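Local coordinates for DUF4785 domain-containing protein (Legionella pneumophila subsp. pneumophila, PDB 4KH9) that is of unknown function but binds calcium and is built from three domains, the last two probably of the E-set, immunoglobulin-like type, at residues S264-L276 and V284-L297. Sequence-based numbering, arbitrary orientation.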
ATOM      1  N   SER A 264       4.660  -3.982  10.856  1.00 34.28           N
ATOM      2  CA  SER A 264       4.290  -4.215  12.259  1.00 34.72           C
ATOM      3  C   SER A 264       5.493  -4.077  13.211  1.00 38.18           C
ATOM      4  O   SER A 264       6.647  -4.140  12.801  1.00 36.98           O
ATOM      5  CB  SER A 264       3.648  -5.590  12.437  1.00 37.47           C
ATOM      6  OG  SER A 264       4.568  -6.645  12.211  1.00 37.36           O
ATOM      7  N   ILE A 265       5.196  -3.910  14.482  1.00 35.28           N
ATOM      8  CA  ILE A 265       6.172  -3.878  15.562  1.00 35.22           C
ATOM      9  C   ILE A 265       6.223  -5.309  16.150  1.00 39.65           C
ATOM     10  O   ILE A 265       5.162  -5.876  16.409  1.00 38.79           O
ATOM     11  CB  ILE A 265       5.796  -2.797  16.594  1.00 38.47           C
ATOM     12  CG1 ILE A 265       5.932  -1.382  15.971  1.00 40.56           C
ATOM     13  CG2 ILE A 265       6.631  -2.902  17.871  1.00 38.71           C
ATOM     14  CD1 ILE A 265       4.816  -0.504  16.341  1.00 51.79           C
ATOM     15  N   PRO A 266       7.406  -5.927  16.316  1.00 37.36           N
ATOM     16  CA  PRO A 266       7.448  -7.309  16.850  1.00 36.43           C
ATOM     17  C   PRO A 266       7.168  -7.306  18.359  1.00 38.72           C
ATOM     18  O   PRO A 266       8.064  -7.527  19.172  1.00 37.04           O
ATOM     19  CB  PRO A 266       8.872  -7.759  16.507  1.00 38.55           C
ATOM     20  CG  PRO A 266       9.688  -6.499  16.490  1.00 43.69           C
ATOM     21  CD  PRO A 266       8.767  -5.417  16.001  1.00 39.99           C
ATOM     22  N   SER A 267       5.903  -7.015  18.727  1.00 34.13           N
ATOM     23  CA  SER A 267       5.404  -6.854  20.111  1.00 32.17           C
ATOM     24  C   SER A 267       5.451  -8.149  20.919  1.00 36.04           C
ATOM     25  O   SER A 267       5.345  -8.103  22.144  1.00 36.67           O
ATOM     26  CB  SER A 267       3.976  -6.338  20.083  1.00 30.46           C
ATOM     27  OG  SER A 267       3.186  -7.049  19.139  1.00 34.00           O
ATOM     28  N   ALA A 268       5.575  -9.300  20.238  1.00 32.18           N
ATOM     29  CA  ALA A 268       5.654 -10.617  20.875  1.00 31.04           C
ATOM     30  C   ALA A 268       6.254 -11.626  19.912  1.00 35.30           C
ATOM     31  O   ALA A 268       6.136 -11.467  18.687  1.00 36.49           O
ATOM     32  CB  ALA A 268       4.277 -11.079  21.342  1.00 31.54           C
ATOM     33  N   SER A 269       6.936 -12.640  20.461  1.00 31.16           N
ATOM     34  CA  SER A 269       7.570 -13.671  19.658  1.00 32.13           C
ATOM     35  C   SER A 269       7.352 -15.057  20.232  1.00 35.41           C
ATOM     36  O   SER A 269       7.277 -15.213  21.443  1.00 35.63           O
ATOM     37  CB  SER A 269       9.071 -13.409  19.551  1.00 37.38           C
ATOM     38  OG  SER A 269       9.324 -12.203  18.850  1.00 44.55           O
ATOM     39  N   LEU A 270       7.246 -16.052  19.352  1.00 32.49           N
ATOM     40  CA  LEU A 270       7.166 -17.475  19.712  1.00 33.61           C
ATOM     41  C   LEU A 270       8.594 -18.004  19.864  1.00 41.20           C
ATOM     42  O   LEU A 270       9.458 -17.668  19.039  1.00 38.99           O
ATOM     43  CB  LEU A 270       6.384 -18.286  18.670  1.00 33.20           C
ATOM     44  CG  LEU A 270       4.964 -17.833  18.329  1.00 37.82           C
ATOM     45  CD1 LEU A 270       4.408 -18.665  17.197  1.00 38.77           C
ATOM     46  CD2 LEU A 270       4.039 -17.896  19.546  1.00 36.85           C
HETATM   47  N   MSE A 271       8.855 -18.830  20.896  1.00 42.14           N
HETATM   48  CA  MSE A 271      10.217 -19.325  21.140  1.00 44.44           C
HETATM   49  C   MSE A 271      10.365 -20.851  21.013  1.00 49.33           C
HETATM   50  O   MSE A 271      11.273 -21.313  20.328  1.00 51.06           O
HETATM   51  CB  MSE A 271      10.685 -18.897  22.534  1.00 48.13           C
HETATM   52  CG  MSE A 271      10.760 -17.385  22.707  1.00 57.70           C
HETATM   53 SE   MSE A 271      11.062 -16.875  24.554  0.75 69.85          SE
HETATM   54  CE  MSE A 271      12.903 -17.653  24.800  1.00 67.54           C
ATOM     55  N   ASN A 272       9.531 -21.623  21.702  1.00 44.96           N
ATOM     56  CA  ASN A 272       9.626 -23.089  21.717  1.00 46.23           C
ATOM     57  C   ASN A 272       8.258 -23.707  21.574  1.00 49.65           C
ATOM     58  O   ASN A 272       7.327 -23.209  22.190  1.00 49.46           O
ATOM     59  CB  ASN A 272      10.263 -23.584  23.040  1.00 47.96           C
ATOM     60  CG  ASN A 272      11.661 -23.092  23.328  1.00 77.93           C
ATOM     61  OD1 ASN A 272      12.663 -23.744  22.978  1.00 78.21           O
ATOM     62  ND2 ASN A 272      11.761 -21.976  24.049  1.00 59.98           N
ATOM     63  N   VAL A 273       8.128 -24.797  20.805  1.00 44.75           N
ATOM     64  CA  VAL A 273       6.848 -25.482  20.646  1.00 43.70           C
ATOM     65  C   VAL A 273       7.080 -26.968  20.960  1.00 48.32           C
ATOM     66  O   VAL A 273       8.086 -27.553  20.554  1.00 47.96           O
ATOM     67  CB  VAL A 273       6.149 -25.227  19.276  1.00 47.05           C
ATOM     68  CG1 VAL A 273       7.048 -25.545  18.089  1.00 47.43           C
ATOM     69  CG2 VAL A 273       4.813 -25.953  19.170  1.00 47.00           C
ATOM     70  N   LYS A 274       6.183 -27.542  21.758  1.00 45.81           N
ATOM     71  CA  LYS A 274       6.249 -28.949  22.151  1.00 47.40           C
ATOM     72  C   LYS A 274       4.835 -29.525  22.144  1.00 52.90           C
ATOM     73  O   LYS A 274       3.858 -28.793  22.327  1.00 50.99           O
ATOM     74  CB  LYS A 274       6.920 -29.086  23.543  1.00 49.61           C
ATOM     75  CG  LYS A 274       7.207 -30.514  24.003  1.00 80.55           C
ATOM     76  CD  LYS A 274       7.490 -30.594  25.509  1.00 94.33           C
ATOM     77  CE  LYS A 274       7.758 -32.005  25.993  1.00102.17           C
ATOM     78  NZ  LYS A 274       9.071 -32.530  25.526  1.00109.56           N
ATOM     79  N   LYS A 275       4.735 -30.827  21.899  1.00 52.67           N
ATOM     80  CA  LYS A 275       3.480 -31.575  21.946  1.00 53.54           C
ATOM     81  C   LYS A 275       3.298 -31.986  23.401  1.00 59.10           C
ATOM     82  O   LYS A 275       4.212 -32.559  23.999  1.00 58.58           O
ATOM     83  CB  LYS A 275       3.514 -32.761  20.965  1.00 56.34           C
ATOM     84  CG  LYS A 275       2.246 -33.595  20.903  1.00 63.85           C
ATOM     85  CD  LYS A 275       2.450 -34.777  19.951  1.00 71.63           C
ATOM     86  CE  LYS A 275       1.675 -35.994  20.394  1.00 77.46           C
ATOM     87  NZ  LYS A 275       1.925 -37.173  19.525  1.00 80.30           N
ATOM     88  N   LEU A 276       2.172 -31.571  23.998  1.00 57.55           N
ATOM     89  CA  LEU A 276       1.840 -31.813  25.407  1.00 58.50           C
ATOM     90  C   LEU A 276       1.115 -33.146  25.564  1.00 63.82           C
ATOM     91  O   LEU A 276       1.434 -33.901  26.488  1.00 64.20           O
ATOM     92  CB  LEU A 276       0.965 -30.640  25.935  1.00 57.67           C
ATOM     93  CG  LEU A 276       0.792 -30.470  27.453  1.00 62.32           C
ATOM     94  CD1 LEU A 276       2.076 -29.996  28.122  1.00 62.25           C
ATOM     95  CD2 LEU A 276      -0.299 -29.461  27.759  1.00 62.07           C
ATOM     96  N   VAL A 284       1.936 -26.808  23.297  1.00 39.76           N
ATOM     97  CA  VAL A 284       2.245 -25.663  24.148  1.00 39.21           C
ATOM     98  C   VAL A 284       3.380 -24.863  23.492  1.00 41.67           C
ATOM     99  O   VAL A 284       4.365 -25.439  23.037  1.00 41.41           O
ATOM    100  CB  VAL A 284       2.554 -26.004  25.635  1.00 44.12           C
ATOM    101  CG1 VAL A 284       1.285 -26.352  26.406  1.00 44.36           C
ATOM    102  CG2 VAL A 284       3.601 -27.101  25.783  1.00 44.67           C
ATOM    103  N   VAL A 285       3.225 -23.547  23.425  1.00 38.67           N
ATOM    104  CA  VAL A 285       4.229 -22.665  22.819  1.00 38.93           C
ATOM    105  C   VAL A 285       4.617 -21.604  23.826  1.00 41.05           C
ATOM    106  O   VAL A 285       3.730 -20.972  24.408  1.00 40.59           O
ATOM    107  CB  VAL A 285       3.758 -22.004  21.485  1.00 44.59           C
ATOM    108  CG1 VAL A 285       4.935 -21.402  20.704  1.00 44.74           C
ATOM    109  CG2 VAL A 285       3.007 -22.979  20.605  1.00 45.27           C
ATOM    110  N   THR A 286       5.928 -21.343  23.976  1.00 36.21           N
ATOM    111  CA  THR A 286       6.418 -20.259  24.831  1.00 36.30           C
ATOM    112  C   THR A 286       6.346 -18.955  24.002  1.00 40.63           C
ATOM    113  O   THR A 286       6.643 -18.959  22.800  1.00 40.09           O
ATOM    114  CB  THR A 286       7.827 -20.582  25.370  1.00 46.13           C
ATOM    115  OG1 THR A 286       7.745 -21.690  26.262  1.00 47.09           O
ATOM    116  CG2 THR A 286       8.474 -19.412  26.085  1.00 48.08           C
ATOM    117  N   VAL A 287       5.925 -17.858  24.639  1.00 37.67           N
ATOM    118  CA  VAL A 287       5.771 -16.545  24.006  1.00 36.71           C
ATOM    119  C   VAL A 287       6.455 -15.480  24.877  1.00 41.20           C
ATOM    120  O   VAL A 287       6.238 -15.447  26.080  1.00 40.66           O
ATOM    121  CB  VAL A 287       4.261 -16.186  23.767  1.00 39.66           C
ATOM    122  CG1 VAL A 287       4.100 -14.923  22.930  1.00 37.88           C
ATOM    123  CG2 VAL A 287       3.472 -17.338  23.152  1.00 40.32           C
ATOM    124  N   ASP A 288       7.261 -14.619  24.265  1.00 39.95           N
ATOM    125  CA  ASP A 288       7.894 -13.477  24.915  1.00 40.73           C
ATOM    126  C   ASP A 288       7.098 -12.222  24.481  1.00 40.84           C
ATOM    127  O   ASP A 288       6.969 -11.978  23.293  1.00 40.21           O
ATOM    128  CB  ASP A 288       9.399 -13.389  24.569  1.00 43.82           C
ATOM    129  CG  ASP A 288      10.156 -12.310  25.338  1.00 61.65           C
ATOM    130  OD1 ASP A 288       9.780 -12.029  26.504  1.00 64.16           O
ATOM    131  OD2 ASP A 288      11.152 -11.785  24.796  1.00 71.08           O
ATOM    132  N   VAL A 289       6.469 -11.527  25.421  1.00 36.25           N
ATOM    133  CA  VAL A 289       5.606 -10.367  25.142  1.00 35.41           C
ATOM    134  C   VAL A 289       6.288  -9.099  25.666  1.00 41.50           C
ATOM    135  O   VAL A 289       6.737  -9.084  26.813  1.00 41.71           O
ATOM    136  CB  VAL A 289       4.183 -10.560  25.779  1.00 37.42           C
ATOM    137  CG1 VAL A 289       3.302  -9.343  25.568  1.00 36.08           C
ATOM    138  CG2 VAL A 289       3.490 -11.816  25.262  1.00 36.71           C
ATOM    139  N   ALA A 290       6.329  -8.037  24.834  1.00 38.94           N
ATOM    140  CA  ALA A 290       6.925  -6.742  25.173  1.00 38.14           C
ATOM    141  C   ALA A 290       5.857  -5.731  25.575  1.00 42.92           C
ATOM    142  O   ALA A 290       6.133  -4.860  26.405  1.00 43.28           O
ATOM    143  CB  ALA A 290       7.723  -6.212  23.982  1.00 37.96           C
ATOM    144  N   THR A 291       4.650  -5.817  24.966  1.00 38.13           N
ATOM    145  CA  THR A 291       3.550  -4.872  25.211  1.00 38.49           C
ATOM    146  C   THR A 291       2.260  -5.618  25.555  1.00 42.41           C
ATOM    147  O   THR A 291       1.881  -6.545  24.842  1.00 41.55           O
ATOM    148  CB  THR A 291       3.357  -3.967  23.980  1.00 45.61           C
ATOM    149  OG1 THR A 291       4.456  -3.072  23.906  1.00 48.76           O
ATOM    150  CG2 THR A 291       2.071  -3.153  24.016  1.00 43.14           C
ATOM    151  N   ALA A 292       1.574  -5.167  26.627  1.00 38.27           N
ATOM    152  CA  ALA A 292       0.297  -5.697  27.097  1.00 38.09           C
ATOM    153  C   ALA A 292      -0.758  -5.528  25.994  1.00 40.19           C
ATOM    154  O   ALA A 292      -1.001  -4.411  25.524  1.00 39.98           O
ATOM    155  CB  ALA A 292      -0.130  -4.981  28.384  1.00 38.63           C
ATOM    156  N   SER A 293      -1.307  -6.645  25.512  1.00 35.47           N
ATOM    157  CA  SER A 293      -2.283  -6.605  24.420  1.00 33.15           C
ATOM    158  C   SER A 293      -2.989  -7.919  24.306  1.00 32.89           C
ATOM    159  O   SER A 293      -2.688  -8.857  25.038  1.00 31.82           O
ATOM    160  CB  SER A 293      -1.583  -6.268  23.092  1.00 35.67           C
ATOM    161  OG  SER A 293      -2.500  -5.977  22.048  1.00 39.80           O
ATOM    162  N   ARG A 294      -3.918  -8.000  23.360  1.00 31.56           N
ATOM    163  CA  ARG A 294      -4.598  -9.251  23.042  1.00 31.09           C
ATOM    164  C   ARG A 294      -3.882  -9.893  21.867  1.00 31.75           C
ATOM    165  O   ARG A 294      -3.683  -9.272  20.819  1.00 29.36           O
ATOM    166  CB  ARG A 294      -6.091  -9.030  22.757  1.00 33.30           C
ATOM    167  CG  ARG A 294      -6.833 -10.338  22.539  1.00 34.34           C
ATOM    168  CD  ARG A 294      -8.314 -10.096  22.351  1.00 34.51           C
ATOM    169  NE  ARG A 294      -9.031 -11.363  22.244  1.00 34.18           N
ATOM    170  CZ  ARG A 294      -9.295 -12.186  23.255  1.00 39.26           C
ATOM    171  NH1 ARG A 294      -8.868 -11.906  24.480  1.00 33.37           N
ATOM    172  NH2 ARG A 294      -9.947 -13.316  23.041  1.00 33.08           N
ATOM    173  N   TYR A 295      -3.492 -11.147  22.043  1.00 28.50           N
ATOM    174  CA  TYR A 295      -2.763 -11.889  21.023  1.00 27.51           C
ATOM    175  C   TYR A 295      -3.475 -13.179  20.668  1.00 33.79           C
ATOM    176  O   TYR A 295      -4.123 -13.803  21.532  1.00 31.86           O
ATOM    177  CB  TYR A 295      -1.347 -12.224  21.518  1.00 28.03           C
ATOM    178  CG  TYR A 295      -0.484 -11.014  21.781  1.00 29.05           C
ATOM    179  CD1 TYR A 295       0.303 -10.463  20.775  1.00 30.11           C
ATOM    180  CD2 TYR A 295      -0.414 -10.446  23.047  1.00 30.02           C
ATOM    181  CE1 TYR A 295       1.102  -9.341  21.011  1.00 30.51           C
ATOM    182  CE2 TYR A 295       0.402  -9.340  23.302  1.00 31.10           C
ATOM    183  CZ  TYR A 295       1.174  -8.802  22.283  1.00 36.60           C
ATOM    184  OH  TYR A 295       1.943  -7.682  22.504  1.00 33.65           O
ATOM    185  N   ALA A 296      -3.327 -13.607  19.409  1.00 30.56           N
ATOM    186  CA  ALA A 296      -3.899 -14.876  18.984  1.00 30.34           C
ATOM    187  C   ALA A 296      -2.839 -15.732  18.390  1.00 34.03           C
ATOM    188  O   ALA A 296      -2.102 -15.300  17.508  1.00 34.18           O
ATOM    189  CB  ALA A 296      -5.030 -14.672  17.990  1.00 31.42           C
ATOM    190  N   LEU A 297      -2.735 -16.942  18.892  1.00 33.00           N
ATOM    191  CA  LEU A 297      -1.834 -17.941  18.354  1.00 34.89           C
ATOM    192  C   LEU A 297      -2.632 -18.843  17.448  1.00 39.73           C
ATOM    193  O   LEU A 297      -3.551 -19.508  17.919  1.00 40.54           O
ATOM    194  CB  LEU A 297      -1.175 -18.720  19.484  1.00 36.57           C
ATOM    195  CG  LEU A 297      -0.324 -19.919  19.079  1.00 43.51           C
ATOM    196  CD1 LEU A 297       0.863 -19.496  18.190  1.00 44.57           C
ATOM    197  CD2 LEU A 297       0.136 -20.658  20.292  1.00 46.28           C
TER
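S267 opens the pairing: A290 N donates to S267 O (2.9 Å) in a nearly straight bond, while S267 OG lies at the edge of the Y295 ring, in the ring plane, and is hydrogen-bonded to D353. The Y295 hydroxyl is tied to T291 O (OH to O, 2.6 Å), which helps hold the ring where its CE1 comes 3.6 Å from CB of A268. S269 and D288 then exchange two backbone hydrogen bonds. L270 turns into the core, its CG anti to the carbonyl carbon (chi1 -55°); CD2 packs on V287 CG2 (3.7 Å) and V285 CG1, and both methyls meet L297 CD1 of the facing sheet. At M271 and N272 the register slips by one: both face T286 in a beta bulge. M271 N bonds T286 O from above the carbonyl plane, and T286 N returns a bond not to M271 but to N272 O; N272 N is left buried without a partner. On the outer side, the selenomethionine M271, bent at its third torsion (chi3 65°), lays SE against T286 CG2 and D288 CB. Regular pairing resumes as V273 CG2 lies alongside V285 CG2 (3.8 Å) and K274 and V284 bond twice. Finally L276 folds CD2 over V284 CG1. This is a bulged antiparallel beta hairpin; the turn after V289 carries the chain to strand 293-297 in the facing sheet, a beta sandwich consistent with the E-set assignment of the C-terminal domain.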